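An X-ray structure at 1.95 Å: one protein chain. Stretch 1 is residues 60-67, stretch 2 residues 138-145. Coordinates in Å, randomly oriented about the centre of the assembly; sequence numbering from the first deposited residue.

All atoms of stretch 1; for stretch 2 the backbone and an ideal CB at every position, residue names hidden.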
# COMPACT_ATOMS: atom_id res chain seq x y z
N GLU A 60 1.62 -6.28 -1.32
CA GLU A 60 2.67 -5.45 -0.74
C GLU A 60 2.20 -4.00 -0.78
O GLU A 60 1.69 -3.52 -1.78
CB GLU A 60 4.01 -5.67 -1.44
CG GLU A 60 4.66 -7.00 -1.07
CD GLU A 60 6.09 -7.16 -1.54
OE1 GLU A 60 6.51 -6.41 -2.44
OE2 GLU A 60 6.80 -8.03 -0.98
N LYS A 61 2.34 -3.32 0.35
CA LYS A 61 1.95 -1.93 0.42
C LYS A 61 3.21 -1.09 0.58
O LYS A 61 3.97 -1.26 1.54
CB LYS A 61 0.90 -1.72 1.52
CG LYS A 61 -0.42 -2.41 1.26
CD LYS A 61 -1.57 -1.92 2.09
CE LYS A 61 -1.97 -0.50 1.75
NZ LYS A 61 -3.19 -0.10 2.48
N TYR A 62 3.44 -0.22 -0.39
CA TYR A 62 4.59 0.67 -0.43
C TYR A 62 4.11 2.11 -0.18
O TYR A 62 3.29 2.63 -0.92
CB TYR A 62 5.31 0.47 -1.76
CG TYR A 62 6.18 -0.76 -1.84
CD1 TYR A 62 6.02 -1.84 -0.99
CD2 TYR A 62 7.07 -0.90 -2.89
CE1 TYR A 62 6.82 -2.97 -1.09
CE2 TYR A 62 7.87 -2.03 -3.01
CZ TYR A 62 7.74 -3.07 -2.12
OH TYR A 62 8.53 -4.18 -2.26
N HIS A 63 4.65 2.72 0.88
CA HIS A 63 4.28 4.08 1.25
C HIS A 63 5.06 5.08 0.37
O HIS A 63 6.22 4.87 0.09
CB HIS A 63 4.47 4.29 2.75
CG HIS A 63 3.83 5.55 3.20
ND1 HIS A 63 4.55 6.68 3.48
CD2 HIS A 63 2.52 5.88 3.32
CE1 HIS A 63 3.71 7.65 3.80
NE2 HIS A 63 2.47 7.19 3.69
N VAL A 64 4.39 6.17 -0.03
CA VAL A 64 4.96 7.24 -0.89
C VAL A 64 5.57 8.34 -0.01
O VAL A 64 4.85 9.16 0.58
CB VAL A 64 3.88 7.80 -1.84
CG1 VAL A 64 4.37 9.00 -2.64
CG2 VAL A 64 3.33 6.73 -2.77
N SER A 65 6.91 8.40 0.02
CA SER A 65 7.68 9.34 0.86
C SER A 65 7.57 10.80 0.38
O SER A 65 7.62 11.72 1.19
CB SER A 65 9.14 8.95 0.92
OG SER A 65 9.33 7.76 1.66
N GLN A 66 7.43 10.99 -0.94
CA GLN A 66 7.42 12.33 -1.53
C GLN A 66 6.07 13.05 -1.32
O GLN A 66 5.88 14.14 -1.86
CB GLN A 66 7.78 12.23 -3.02
CG GLN A 66 6.73 11.54 -3.87
CD GLN A 66 7.18 11.35 -5.31
OE1 GLN A 66 8.36 11.44 -5.63
NE2 GLN A 66 6.22 11.07 -6.18
N MSE A 67 5.15 12.45 -0.55
CA MSE A 67 3.86 13.10 -0.29
C MSE A 67 3.78 13.60 1.14
O MSE A 67 3.97 12.84 2.08
CB MSE A 67 2.69 12.15 -0.58
CG MSE A 67 2.45 11.96 -2.08
SE MSE A 67 1.01 10.63 -2.40
CE MSE A 67 -0.49 11.58 -1.54
N UNK A 138 14.32 2.01 1.33
CA UNK A 138 14.93 2.35 0.04
C UNK A 138 14.15 1.71 -1.11
O UNK A 138 13.97 2.34 -2.16
CB UNK A 138 16.39 1.90 0.00
N UNK A 139 13.67 0.47 -0.90
CA UNK A 139 12.88 -0.27 -1.89
C UNK A 139 11.61 0.53 -2.26
O UNK A 139 11.26 0.67 -3.44
CB UNK A 139 12.51 -1.65 -1.35
N UNK A 140 10.92 0.99 -1.22
CA UNK A 140 9.68 1.77 -1.36
C UNK A 140 9.92 3.04 -2.20
O UNK A 140 9.19 3.28 -3.15
CB UNK A 140 9.13 2.15 0.02
N UNK A 141 10.95 3.82 -1.84
CA UNK A 141 11.28 5.07 -2.53
C UNK A 141 11.75 4.80 -3.98
O UNK A 141 11.37 5.51 -4.92
CB UNK A 141 12.36 5.82 -1.76
N UNK A 142 12.57 3.77 -4.15
CA UNK A 142 13.14 3.45 -5.46
C UNK A 142 12.04 3.04 -6.46
O UNK A 142 12.08 3.44 -7.63
CB UNK A 142 14.17 2.33 -5.32
N UNK A 143 11.06 2.26 -6.00
CA UNK A 143 9.99 1.78 -6.91
C UNK A 143 9.00 2.89 -7.25
O UNK A 143 8.44 2.89 -8.35
CB UNK A 143 9.24 0.60 -6.28
N UNK A 144 8.78 3.84 -6.33
CA UNK A 144 7.89 4.96 -6.65
C UNK A 144 8.46 5.70 -7.87
O UNK A 144 7.71 6.14 -8.75
CB UNK A 144 7.74 5.90 -5.46
N UNK A 145 9.79 5.79 -7.93
CA UNK A 145 10.48 6.43 -9.05
C UNK A 145 10.45 5.50 -10.28
O UNK A 145 9.88 5.85 -11.32
CB UNK A 145 11.92 6.77 -8.67

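Stretch 2 is a single run of helix that passes almost at right angles, 83° between N-to-C directions, to the strand at residues 60-63, with the axes 7.8 Å apart at their closest. Position 138 has nothing of stretch 1 within 5.5 Å of its ideal CB, so stretch 1 sets no demand there and any residue tolerated by a helix would serve; it is Ala 138.

At position 139 the CA-to-CB bond points sideways, yet the ideal CB is 4.8 Å from Tyr 62 OH. A long side chain could turn back to the phenol, and a polar end could address its oxygen; Lys, Arg or Gln would all be reasonable. The deposited Arg 139 (chi1 t, chi2 p) brings its NE to 3.4 Å from Tyr 62 OH, donating a weak hydrogen bond, with the hydroxyl at the edge of the guanidinium and near its plane.

Position 140 lies where the backbones come close, the CA of position 140 being 5.3 Å from Tyr 62 CA. The CB again points sideways, with the ideal CB 4.0 Å from His 63 O and 4.5 Å from Tyr 62 CB. Two features are on offer: a face of the Tyr 62 ring, suited to aliphatic carbon, and the backbone N of His 63, suited to an acceptor. A flexible chain with methylenes and a terminal oxygen, Gln or Glu, could use both, while Met or Leu could cover only the ring. Gln 140 does both. Gln 140 CG sits over a face of the Tyr 62 ring, 4.1 Å from its centroid in a CH-pi contact, and Gln 140 OE1 accepts a nearly straight hydrogen bond from His 63 N at 3.2 Å.

At position 141 the ideal CB is 5.0 Å from Ser 65 OG, a gap that a short polar side chain could span; Asp, Asn or perhaps Glu would suit. Asp 141, chi1 m, accepts a short hydrogen bond at OD1 from Ser 65 OG, 2.6 Å away. Asp 141 OD1 also accepts from water 1 at 2.7 Å. Water 1 also donates to His 63 O at 2.6 Å and accepts from Ser 65 N at 2.9 Å, so it ties the carboxylate to the backbone where the strand gives way to the loop.

Position 142 is out of reach of stretch 1, which leaves the choice free; it is Asn 142.

Position 143 points toward stretch 1, its ideal CB 4.3 Å from Tyr 62 CD2. The neighbouring ring carbons favour an apolar residue such as Leu, Ile or Met. Leu 143 places CD2 at the ring edge, 3.3 Å from Tyr 62 CE2.

Position 144 also points toward stretch 1, with Val 64 CG2 5.2 Å and Gln 66 NE2 5.4 Å from its ideal CB. Val, Ile or Leu could fill this gap. Val 144 packs CG2 against Val 64 CG2 at 4.1 Å, and Val 144 CG1 approaches Gln 66 NE2 at 3.9 Å.

At position 145 CA-to-CB points sideways and nothing of stretch 1 lies within 5.5 Å of the ideal CB, so polar or charged side chains would do; it is Glu 145, which makes no contact with stretch 1.

Stretch 2 (138-145) ARQDNLVE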
# COMPACT_ATOMS: atom_id res chain seq x y z
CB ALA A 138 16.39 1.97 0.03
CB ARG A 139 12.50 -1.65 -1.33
CG ARG A 139 11.56 -2.48 -2.18
CD ARG A 139 12.16 -2.96 -3.49
NE ARG A 139 11.34 -3.98 -4.15
CZ ARG A 139 11.66 -4.59 -5.29
NH1 ARG A 139 12.78 -4.26 -5.93
NH2 ARG A 139 10.87 -5.52 -5.80
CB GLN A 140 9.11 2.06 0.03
CG GLN A 140 8.38 0.87 0.64
CD GLN A 140 8.07 1.05 2.11
OE1 GLN A 140 6.92 1.23 2.50
NE2 GLN A 140 9.10 1.03 2.93
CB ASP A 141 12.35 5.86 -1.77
CG ASP A 141 11.93 6.35 -0.39
OD1 ASP A 141 10.70 6.49 -0.16
OD2 ASP A 141 12.83 6.60 0.44
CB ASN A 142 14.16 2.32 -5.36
CG ASN A 142 14.87 2.05 -6.67
OD1 ASN A 142 15.28 2.99 -7.36
ND2 ASN A 142 15.02 0.79 -7.02
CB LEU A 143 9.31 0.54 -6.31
CG LEU A 143 9.92 -0.80 -6.75
CD1 LEU A 143 11.43 -0.81 -6.66
CD2 LEU A 143 9.34 -1.95 -5.96
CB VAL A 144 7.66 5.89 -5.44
CG1 VAL A 144 7.10 7.25 -5.84
CG2 VAL A 144 6.78 5.24 -4.40
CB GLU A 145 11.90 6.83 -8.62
CG GLU A 145 12.74 7.45 -9.72
CD GLU A 145 13.54 6.47 -10.57
OE1 GLU A 145 14.23 5.61 -9.98
OE2 GLU A 145 13.47 6.57 -11.80
O HOH W 1 8.19 6.08 -1.19
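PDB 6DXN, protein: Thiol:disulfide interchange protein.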